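Local coordinates for protein beta-1,4-exocellulase (Thermobifida fusca, PDB 4B4H) that probably hydrolyses beta-1,4-glycosidic linkages in cellulose as a family 6 cellobiohydrolase, of which this chain is the catalytic domain, at residues V67-D73 and F121-L127; E234-D238 and Y311-I317; N328-A332 and F405-E411. All blocks are in the same frame, centred on the assembly; numbering follows the deposited sequence.

From the N terminus the three contacts follow one another in series, none enclosing or crossing another. Interaction 1 closes a loop holding strand 75-81 and helix 103-121, and joins two neighbouring beta-alpha units of the barrel. Interaction 2, whose centre lies 44 Å from that of interaction 1 and on the opposite side of the chain's centre, closes a later excursion that includes helix 262-276 and strand 283-287, by setting a turn against the end of helix 308-315. Interaction 3 then brings the loop that follows that helix to C-terminal helix 406-414, enclosing strands 339-340 and 346-350. Interactions 2 and 3 are closer neighbours, with centres 22 Å apart and nearest atoms about 7 Å apart.

Interaction 1: residues V67-D73 and F121-L127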
loop_
_atom_site.group_PDB
_atom_site.type_symbol
_atom_site.label_atom_id
_atom_site.label_comp_id
_atom_site.label_asym_id
_atom_site.label_seq_id
_atom_site.Cartn_x
_atom_site.Cartn_y
_atom_site.Cartn_z
ATOM N N VAL A 67 -15.919 16.626 -6.622
ATOM C CA VAL A 67 -16.529 17.938 -6.351
ATOM C C VAL A 67 -18.055 17.798 -6.347
ATOM O O VAL A 67 -18.733 18.240 -5.410
ATOM C CB VAL A 67 -16.051 19.001 -7.375
ATOM C CG1 VAL A 67 -16.943 20.224 -7.371
ATOM C CG2 VAL A 67 -14.623 19.414 -7.070
ATOM N N ARG A 68 -18.583 17.144 -7.374
ATOM C CA ARG A 68 -20.015 16.891 -7.454
ATOM C C ARG A 68 -20.526 16.123 -6.238
ATOM O O ARG A 68 -21.534 16.508 -5.646
ATOM C CB ARG A 68 -20.340 16.167 -8.754
ATOM C CG ARG A 68 -21.818 15.901 -9.000
ATOM C CD ARG A 68 -22.020 15.267 -10.370
ATOM N NE ARG A 68 -21.854 16.251 -11.438
ATOM C CZ ARG A 68 -20.737 16.445 -12.141
ATOM N NH1 ARG A 68 -19.644 15.720 -11.901
ATOM N NH2 ARG A 68 -20.714 17.381 -13.078
ATOM N N GLN A 69 -19.814 15.068 -5.838
ATOM C CA GLN A 69 -20.233 14.265 -4.679
ATOM C C GLN A 69 -20.161 15.015 -3.349
ATOM O O GLN A 69 -20.829 14.629 -2.391
ATOM C CB GLN A 69 -19.397 12.980 -4.567
ATOM C CG GLN A 69 -19.606 11.983 -5.685
ATOM C CD GLN A 69 -18.676 10.783 -5.585
ATOM O OE1 GLN A 69 -18.094 10.501 -4.529
ATOM N NE2 GLN A 69 -18.501 10.095 -6.698
ATOM N N SER A 70 -19.348 16.076 -3.292
ATOM C CA SER A 70 -19.134 16.845 -2.067
ATOM C C SER A 70 -20.354 17.657 -1.647
ATOM O O SER A 70 -20.627 17.781 -0.461
ATOM C CB SER A 70 -17.915 17.764 -2.205
ATOM O OG SER A 70 -18.219 18.964 -2.899
ATOM N N GLY A 71 -21.074 18.205 -2.623
ATOM C CA GLY A 71 -22.229 19.069 -2.351
ATOM C C GLY A 71 -21.903 20.381 -1.657
ATOM O O GLY A 71 -22.805 21.125 -1.277
ATOM N N GLY A 72 -20.617 20.675 -1.488
ATOM C CA GLY A 72 -20.206 21.883 -0.786
ATOM C C GLY A 72 -19.604 21.626 0.587
ATOM O O GLY A 72 -18.999 22.525 1.165
ATOM N N ASP A 73 -19.781 20.407 1.103
ATOM C CA ASP A 73 -19.181 19.983 2.375
ATOM C C ASP A 73 -17.829 19.310 2.113
ATOM O O ASP A 73 -17.568 18.902 0.975
ATOM C CB ASP A 73 -20.102 18.995 3.096
ATOM C CG ASP A 73 -21.476 19.577 3.397
ATOM O OD1 ASP A 73 -21.555 20.598 4.115
ATOM O OD2 ASP A 73 -22.477 19.004 2.910
ATOM N N PHE A 121 -7.895 22.556 -8.928
ATOM C CA PHE A 121 -8.886 22.186 -7.930
ATOM C C PHE A 121 -8.700 22.790 -6.528
ATOM O O PHE A 121 -9.587 22.683 -5.684
ATOM C CB PHE A 121 -9.069 20.662 -7.929
ATOM C CG PHE A 121 -9.762 20.152 -9.171
ATOM C CD1 PHE A 121 -9.046 19.898 -10.345
ATOM C CD2 PHE A 121 -11.148 19.983 -9.190
ATOM C CE1 PHE A 121 -9.694 19.456 -11.492
ATOM C CE2 PHE A 121 -11.799 19.554 -10.336
ATOM C CZ PHE A 121 -11.073 19.275 -11.488
ATOM N N ALA A 122 -7.571 23.463 -6.299
ATOM C CA ALA A 122 -7.292 24.123 -5.029
ATOM C C ALA A 122 -8.308 25.218 -4.733
ATOM O O ALA A 122 -8.487 25.611 -3.575
ATOM C CB ALA A 122 -5.887 24.704 -5.026
ATOM N N ASP A 123 -8.972 25.687 -5.789
ATOM C CA ASP A 123 -9.995 26.725 -5.697
ATOM C C ASP A 123 -11.250 26.282 -4.938
ATOM O O ASP A 123 -12.032 27.118 -4.481
ATOM C CB ASP A 123 -10.351 27.275 -7.089
ATOM C CG ASP A 123 -11.079 26.266 -7.981
ATOM O OD1 ASP A 123 -10.966 25.033 -7.780
ATOM O OD2 ASP A 123 -11.771 26.730 -8.914
ATOM N N TYR A 124 -11.436 24.973 -4.811
ATOM C CA TYR A 124 -12.525 24.435 -4.015
ATOM C C TYR A 124 -12.023 23.999 -2.648
ATOM O O TYR A 124 -11.360 22.965 -2.521
ATOM C CB TYR A 124 -13.246 23.300 -4.749
ATOM C CG TYR A 124 -14.347 22.659 -3.929
ATOM C CD1 TYR A 124 -15.194 23.435 -3.129
ATOM C CD2 TYR A 124 -14.554 21.285 -3.964
ATOM C CE1 TYR A 124 -16.191 22.853 -2.370
ATOM C CE2 TYR A 124 -15.558 20.690 -3.213
ATOM C CZ TYR A 124 -16.376 21.481 -2.424
ATOM O OH TYR A 124 -17.375 20.902 -1.676
ATOM N N GLU A 125 -12.363 24.791 -1.630
ATOM C CA GLU A 125 -11.783 24.657 -0.291
ATOM C C GLU A 125 -12.105 23.329 0.383
ATOM O O GLU A 125 -11.286 22.785 1.121
ATOM C CB GLU A 125 -12.236 25.809 0.617
ATOM C CG GLU A 125 -11.539 25.831 1.976
ATOM C CD GLU A 125 -10.053 26.111 1.861
ATOM O OE1 GLU A 125 -9.687 27.115 1.213
ATOM O OE2 GLU A 125 -9.244 25.329 2.408
ATOM N N ASN A 126 -13.304 22.820 0.133
ATOM C CA ASN A 126 -13.764 21.638 0.846
ATOM C C ASN A 126 -13.379 20.310 0.190
ATOM O O ASN A 126 -13.828 19.259 0.632
ATOM C CB ASN A 126 -15.281 21.724 1.122
ATOM C CG ASN A 126 -15.608 22.473 2.416
ATOM O OD1 ASN A 126 -14.789 22.543 3.337
ATOM N ND2 ASN A 126 -16.821 23.016 2.500
ATOM N N LEU A 127 -12.559 20.352 -0.866
ATOM C CA LEU A 127 -12.005 19.129 -1.441
ATOM C C LEU A 127 -10.642 18.839 -0.829
ATOM O O LEU A 127 -9.768 19.704 -0.809
ATOM C CB LEU A 127 -11.879 19.221 -2.965
ATOM C CG LEU A 127 -11.348 17.974 -3.681
ATOM C CD1 LEU A 127 -12.294 16.797 -3.523
ATOM C CD2 LEU A 127 -11.075 18.291 -5.137
#
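In the modified alpha/beta barrel of family 6 glycoside hydrolases, this contact joins two adjacent helix-to-strand connections: the end of helix 59-70, which leads into strand 75-81, and the link from helix 103-121 to strand 127-133. The two strands pair in parallel, so the turns before them lie side by side, away from the annotated substrate and catalytic sites. V67 is the knob on the helical side. Its CG2 fits a shallow hollow lined by Y124 CD2 at 3.6 Å, F121 CD2 at 4.1 Å and L127 CD2 at 4.2 Å.

Y124 is the reciprocal bump. With chi1 at t its ring reaches past V67, and its tip enters the notch made where the helix unwinds through the type I' turn S70-D73. There Y124 OH donates a very short hydrogen bond of 2.4 Å to S70 OG and lies 3.1 Å from G72 CA. S70 OG also donates to V67 O at 2.7 Å and accepts from G72 N at 3.3 Å, the latter forming an ST turn. The positive phi angles of G71 and G72 form the tight turn, which brings G72 against the phenol oxygen. D73 directs its carboxylate elsewhere, into a salt bridge with K11. Beyond the ring, N126 closes the notch: its ND2 donates to G72 O across 2.6 Å.

Interaction 2: residues E234-D238 and Y311-I317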
loop_
_atom_site.group_PDB
_atom_site.type_symbol
_atom_site.label_atom_id
_atom_site.label_comp_id
_atom_site.label_asym_id
_atom_site.label_seq_id
_atom_site.Cartn_x
_atom_site.Cartn_y
_atom_site.Cartn_z
ATOM N N GLU A 234 -3.359 -8.614 15.078
ATOM C CA GLU A 234 -3.512 -10.059 15.240
ATOM C C GLU A 234 -4.161 -10.307 16.603
ATOM O O GLU A 234 -3.507 -10.139 17.626
ATOM C CB GLU A 234 -2.161 -10.769 15.140
ATOM C CG GLU A 234 -1.626 -10.903 13.715
ATOM C CD GLU A 234 -2.226 -12.066 12.940
ATOM O OE1 GLU A 234 -3.159 -12.740 13.438
ATOM O OE2 GLU A 234 -1.754 -12.312 11.806
ATOM N N PRO A 235 -5.450 -10.710 16.617
ATOM C CA PRO A 235 -6.190 -10.804 17.878
ATOM C C PRO A 235 -5.631 -11.847 18.849
ATOM O O PRO A 235 -5.685 -11.638 20.065
ATOM C CB PRO A 235 -7.611 -11.184 17.431
ATOM C CG PRO A 235 -7.687 -10.805 15.996
ATOM C CD PRO A 235 -6.303 -11.058 15.469
ATOM N N TYR A 236 -5.071 -12.935 18.321
ATOM C CA TYR A 236 -4.709 -14.090 19.143
ATOM C C TYR A 236 -3.199 -14.265 19.296
ATOM O O TYR A 236 -2.726 -15.244 19.886
ATOM C CB TYR A 236 -5.385 -15.358 18.591
ATOM C CG TYR A 236 -6.857 -15.137 18.282
ATOM C CD1 TYR A 236 -7.733 -14.673 19.268
ATOM C CD2 TYR A 236 -7.371 -15.368 17.004
ATOM C CE1 TYR A 236 -9.070 -14.445 18.991
ATOM C CE2 TYR A 236 -8.714 -15.146 16.719
ATOM C CZ TYR A 236 -9.563 -14.683 17.723
ATOM O OH TYR A 236 -10.903 -14.452 17.465
ATOM N N LEU A 237 -2.444 -13.299 18.782
ATOM C CA LEU A 237 -0.997 -13.373 18.819
ATOM C C LEU A 237 -0.408 -12.187 19.569
ATOM O O LEU A 237 -0.760 -11.032 19.311
ATOM C CB LEU A 237 -0.448 -13.435 17.394
ATOM C CG LEU A 237 0.560 -14.522 17.024
ATOM C CD1 LEU A 237 0.122 -15.890 17.524
ATOM C CD2 LEU A 237 0.725 -14.547 15.515
ATOM N N ASP A 238 0.480 -12.495 20.509
ATOM C CA ASP A 238 1.213 -11.500 21.281
ATOM C C ASP A 238 2.689 -11.668 20.934
ATOM O O ASP A 238 3.273 -12.724 21.180
ATOM C CB ASP A 238 0.971 -11.712 22.781
ATOM C CG ASP A 238 1.460 -10.546 23.637
ATOM O OD1 ASP A 238 2.688 -10.361 23.773
ATOM O OD2 ASP A 238 0.609 -9.831 24.215
ATOM N N TYR A 311 0.997 -23.608 16.858
ATOM C CA TYR A 311 0.286 -22.570 17.620
ATOM C C TYR A 311 0.144 -21.300 16.788
ATOM O O TYR A 311 -0.956 -20.724 16.672
ATOM C CB TYR A 311 1.031 -22.227 18.916
ATOM C CG TYR A 311 0.445 -21.028 19.653
ATOM C CD1 TYR A 311 0.782 -19.719 19.290
ATOM C CD2 TYR A 311 -0.461 -21.202 20.700
ATOM C CE1 TYR A 311 0.234 -18.625 19.948
ATOM C CE2 TYR A 311 -1.010 -20.111 21.361
ATOM C CZ TYR A 311 -0.653 -18.824 20.985
ATOM O OH TYR A 311 -1.190 -17.735 21.637
ATOM N N VAL A 312 1.271 -20.874 16.222
ATOM C CA VAL A 312 1.344 -19.623 15.479
ATOM C C VAL A 312 0.548 -19.746 14.179
ATOM O O VAL A 312 -0.263 -18.873 13.866
ATOM C CB VAL A 312 2.806 -19.183 15.257
ATOM C CG1 VAL A 312 2.895 -18.122 14.179
ATOM C CG2 VAL A 312 3.409 -18.656 16.554
ATOM N N ASP A 313 0.738 -20.850 13.452
ATOM C CA ASP A 313 0.024 -21.046 12.187
ATOM C C ASP A 313 -1.489 -21.193 12.362
ATOM O O ASP A 313 -2.241 -20.791 11.483
ATOM C CB ASP A 313 0.623 -22.204 11.383
ATOM C CG ASP A 313 2.050 -21.901 10.890
ATOM O OD1 ASP A 313 2.505 -20.734 10.958
ATOM O OD2 ASP A 313 2.726 -22.839 10.418
ATOM N N GLU A 314 -1.930 -21.746 13.493
ATOM C CA GLU A 314 -3.368 -21.918 13.786
ATOM C C GLU A 314 -4.078 -20.752 14.488
ATOM O O GLU A 314 -5.311 -20.759 14.598
ATOM C CB GLU A 314 -3.598 -23.173 14.629
ATOM C CG GLU A 314 -3.382 -24.492 13.909
ATOM C CD GLU A 314 -3.603 -25.685 14.823
ATOM O OE1 GLU A 314 -4.153 -25.501 15.940
ATOM O OE2 GLU A 314 -3.231 -26.810 14.424
ATOM N N SER A 315 -3.308 -19.777 14.964
ATOM C CA SER A 315 -3.838 -18.624 15.701
ATOM C C SER A 315 -3.847 -17.343 14.889
ATOM O O SER A 315 -4.578 -16.412 15.218
ATOM C CB SER A 315 -3.007 -18.385 16.958
ATOM O OG SER A 315 -3.204 -19.433 17.880
ATOM N N ARG A 316 -3.012 -17.286 13.852
ATOM C CA ARG A 316 -2.845 -16.065 13.058
ATOM C C ARG A 316 -3.918 -15.894 11.997
ATOM O O ARG A 316 -4.320 -16.865 11.346
ATOM C CB ARG A 316 -1.448 -15.980 12.434
ATOM C CG ARG A 316 -1.047 -17.096 11.476
ATOM C CD ARG A 316 0.431 -16.912 11.184
ATOM N NE ARG A 316 1.067 -17.957 10.386
ATOM C CZ ARG A 316 1.246 -17.902 9.069
ATOM N NH1 ARG A 316 0.776 -16.880 8.362
ATOM N NH2 ARG A 316 1.878 -18.882 8.447
ATOM N N ILE A 317 -4.387 -14.659 11.839
ATOM C CA ILE A 317 -5.422 -14.368 10.848
ATOM C C ILE A 317 -4.813 -14.180 9.455
ATOM O O ILE A 317 -5.405 -14.594 8.485
ATOM C CB ILE A 317 -6.349 -13.197 11.245
ATOM C CG1 ILE A 317 -5.582 -11.880 11.334
ATOM C CG2 ILE A 317 -7.074 -13.556 12.538
ATOM C CD1 ILE A 317 -6.463 -10.651 11.277
HETATM O O HOH W 1 -4.415 -13.765 15.647
HETATM O O HOH W 2 0.352 -15.292 21.645
#
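Residues E234-L237 form a type I beta turn that lies against the C-terminal part of helix 308-315 and the residues leaving it. The two segments run in opposing senses, with CA atoms 6.4 Å apart for E234 and R316 and 5.8 Å apart for Y236 and S315.

The carboxylate of E234 exploits this: its OE1 accepts a nearly linear hydrogen bond from I317 N at 2.8 Å. A bridging water extends the link, donating to E234 OE1 and S315 O, both at 2.7 Å, and accepting from Y236 N at 2.9 Å. A second water joins D238 N, 3.0 Å away, to Y311 OH, 2.9 Å away.

Side-chain packing fills much of the remainder. L237 reaches between the helix side chains, its CD1 3.7 Å from Y311 CE1 and 4.0 Å from S315 CB, its CD2 4.4 Å from V312 CG1. P235 CD rests 3.9 Å from I317 CG2, and the edge of the Y236 ring meets S315 O, with CD2 3.5 Å from that oxygen. S315 OG turns back to Y311 O at 2.9 Å and is also hydrogen-bonded with S303 N.

R316 points its guanidinium away, where NE pairs with D313 OD1 at 3.2 Å, NH1 reaches the carbonyls of D318 and R320, and W253 offers a cation-pi contact. The two charges thus have different partners: the buried E234 carboxylate, about 11 Å from the predicted substrate-binding side chains of H188 and N228, joins the turn to the backbone leaving the helix through the I317 NH and a water, not through a salt bridge to R316.

Interaction 3: residues N328-A332 and F405-E411; sequences NQAGA and FSAQFRE
E411, N328 and Q408 bury most of the surface where loop 328-332 runs alongside the first turns of helix 406-414, with F405 at its N-cap. Both segments advance in the same sense: the CA atoms of N328 and Q408 are 7.5 Å apart, those of G331 and E411 6.7 Å.

N328 has left-handed backbone angles (36/60), and Q329-A332 follows as a type II turn, closed by A332 N to Q329 O at 3.2 Å, with G331 at phi 83°. E411, extended (chi1 and chi2 t), receives G331 N on OE1 at 2.9 Å; a water donates to the same OE1 (2.8 Å) and to A332 O (2.9 Å). Q408, also t,t, brings NE2 to 3.3 Å from N328 OD1, and a second water accepts from this NE2 (2.9 Å) and donates to Q329 O (2.7 Å). N328 (chi1 m) sets CG 3.9 Å from CE2 at the edge of the F405 ring.

N328 N hydrogen-bonds with D359 OD2, and its ND2 with S358 OG. The C-terminal helix thus backs a loop tied to D359, the predicted proton acceptor, and following W326, a predicted substrate-binding residue, consistent with a wall of the active site in family 6 glycoside hydrolases.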
loop_
_atom_site.group_PDB
_atom_site.type_symbol
_atom_site.label_atom_id
_atom_site.label_comp_id
_atom_site.label_asym_id
_atom_site.label_seq_id
_atom_site.Cartn_x
_atom_site.Cartn_y
_atom_site.Cartn_z
ATOM N N ASN A 328 -2.096 -11.293 -5.462
ATOM C CA ASN A 328 -3.404 -11.971 -5.477
ATOM C C ASN A 328 -3.524 -13.114 -4.459
ATOM O O ASN A 328 -3.731 -14.280 -4.831
ATOM C CB ASN A 328 -3.706 -12.492 -6.906
ATOM C CG ASN A 328 -3.806 -11.372 -7.940
ATOM O OD1 ASN A 328 -4.331 -10.304 -7.662
ATOM N ND2 ASN A 328 -3.279 -11.622 -9.142
ATOM N N GLN A 329 -3.373 -12.780 -3.181
ATOM C CA GLN A 329 -3.148 -13.790 -2.153
ATOM C C GLN A 329 -4.355 -14.683 -1.849
ATOM O O GLN A 329 -5.432 -14.198 -1.491
ATOM C CB GLN A 329 -2.565 -13.137 -0.891
ATOM C CG GLN A 329 -1.100 -12.768 -1.051
ATOM C CD GLN A 329 -0.242 -14.003 -1.263
ATOM O OE1 GLN A 329 -0.068 -14.810 -0.338
ATOM N NE2 GLN A 329 0.289 -14.170 -2.477
ATOM N N ALA A 330 -4.158 -15.997 -2.005
ATOM C CA ALA A 330 -5.220 -17.001 -1.820
ATOM C C ALA A 330 -5.910 -16.897 -0.467
ATOM O O ALA A 330 -5.246 -16.862 0.567
ATOM C CB ALA A 330 -4.658 -18.412 -2.032
ATOM N N GLY A 331 -7.240 -16.865 -0.489
ATOM C CA GLY A 331 -8.003 -16.887 0.753
ATOM C C GLY A 331 -8.172 -15.555 1.445
ATOM O O GLY A 331 -8.832 -15.485 2.479
ATOM N N ALA A 332 -7.610 -14.490 0.886
ATOM C CA ALA A 332 -7.710 -13.186 1.527
ATOM C C ALA A 332 -9.168 -12.726 1.601
ATOM O O ALA A 332 -10.027 -13.175 0.829
ATOM C CB ALA A 332 -6.845 -12.164 0.804
ATOM N N PHE A 405 -10.864 -9.070 -11.591
ATOM C CA PHE A 405 -10.568 -10.467 -11.248
ATOM C C PHE A 405 -11.735 -11.021 -10.440
ATOM O O PHE A 405 -11.771 -10.872 -9.216
ATOM C CB PHE A 405 -9.255 -10.512 -10.451
ATOM C CG PHE A 405 -8.656 -11.889 -10.267
ATOM C CD1 PHE A 405 -9.182 -13.026 -10.869
ATOM C CD2 PHE A 405 -7.518 -12.033 -9.475
ATOM C CE1 PHE A 405 -8.600 -14.276 -10.672
ATOM C CE2 PHE A 405 -6.931 -13.270 -9.274
ATOM C CZ PHE A 405 -7.471 -14.403 -9.872
ATOM N N SER A 406 -12.698 -11.634 -11.137
ATOM C CA SER A 406 -13.983 -11.996 -10.527
ATOM C C SER A 406 -13.870 -13.093 -9.466
ATOM O O SER A 406 -14.413 -12.965 -8.357
ATOM C CB SER A 406 -15.015 -12.378 -11.599
ATOM O OG SER A 406 -16.303 -12.503 -11.017
ATOM N N ALA A 407 -13.178 -14.177 -9.802
ATOM C CA ALA A 407 -12.870 -15.205 -8.817
ATOM C C ALA A 407 -12.296 -14.604 -7.517
ATOM O O ALA A 407 -12.748 -14.945 -6.418
ATOM C CB ALA A 407 -11.945 -16.266 -9.405
ATOM N N GLN A 408 -11.354 -13.674 -7.638
ATOM C CA GLN A 408 -10.777 -13.028 -6.461
ATOM C C GLN A 408 -11.765 -12.121 -5.732
ATOM O O GLN A 408 -11.760 -12.078 -4.503
ATOM C CB GLN A 408 -9.529 -12.232 -6.839
ATOM C CG GLN A 408 -8.652 -11.828 -5.656
ATOM C CD GLN A 408 -7.723 -10.670 -5.976
ATOM O OE1 GLN A 408 -8.024 -9.826 -6.814
ATOM N NE2 GLN A 408 -6.589 -10.631 -5.295
ATOM N N PHE A 409 -12.593 -11.389 -6.473
ATOM C CA PHE A 409 -13.582 -10.539 -5.805
ATOM C C PHE A 409 -14.605 -11.361 -5.005
ATOM O O PHE A 409 -14.902 -11.043 -3.852
ATOM C CB PHE A 409 -14.281 -9.575 -6.768
ATOM C CG PHE A 409 -15.259 -8.658 -6.088
ATOM C CD1 PHE A 409 -14.852 -7.418 -5.578
ATOM C CD2 PHE A 409 -16.599 -9.031 -5.959
ATOM C CE1 PHE A 409 -15.766 -6.579 -4.951
ATOM C CE2 PHE A 409 -17.505 -8.194 -5.321
ATOM C CZ PHE A 409 -17.087 -6.971 -4.828
ATOM N N ARG A 410 -15.154 -12.403 -5.620
ATOM C CA ARG A 410 -16.076 -13.295 -4.900
ATOM C C ARG A 410 -15.470 -13.877 -3.617
ATOM O O ARG A 410 -16.144 -13.949 -2.583
ATOM C CB ARG A 410 -16.572 -14.427 -5.807
ATOM C CG ARG A 410 -17.493 -13.953 -6.910
ATOM C CD ARG A 410 -17.609 -14.982 -8.013
ATOM N NE ARG A 410 -18.284 -16.217 -7.613
ATOM C CZ ARG A 410 -17.975 -17.427 -8.086
ATOM N NH1 ARG A 410 -16.986 -17.573 -8.962
ATOM N NH2 ARG A 410 -18.644 -18.495 -7.679
ATOM N N GLU A 411 -14.214 -14.307 -3.679
ATOM C CA GLU A 411 -13.496 -14.816 -2.516
ATOM C C GLU A 411 -13.262 -13.734 -1.473
ATOM O O GLU A 411 -13.532 -13.937 -0.281
ATOM C CB GLU A 411 -12.158 -15.436 -2.908
ATOM C CG GLU A 411 -11.457 -16.088 -1.731
ATOM C CD GLU A 411 -10.231 -16.874 -2.126
ATOM O OE1 GLU A 411 -9.207 -16.263 -2.516
ATOM O OE2 GLU A 411 -10.287 -18.113 -2.012
HETATM O O HOH W 3 -6.727 -12.214 -2.830
HETATM O O HOH W 4 -9.174 -13.473 -1.952
#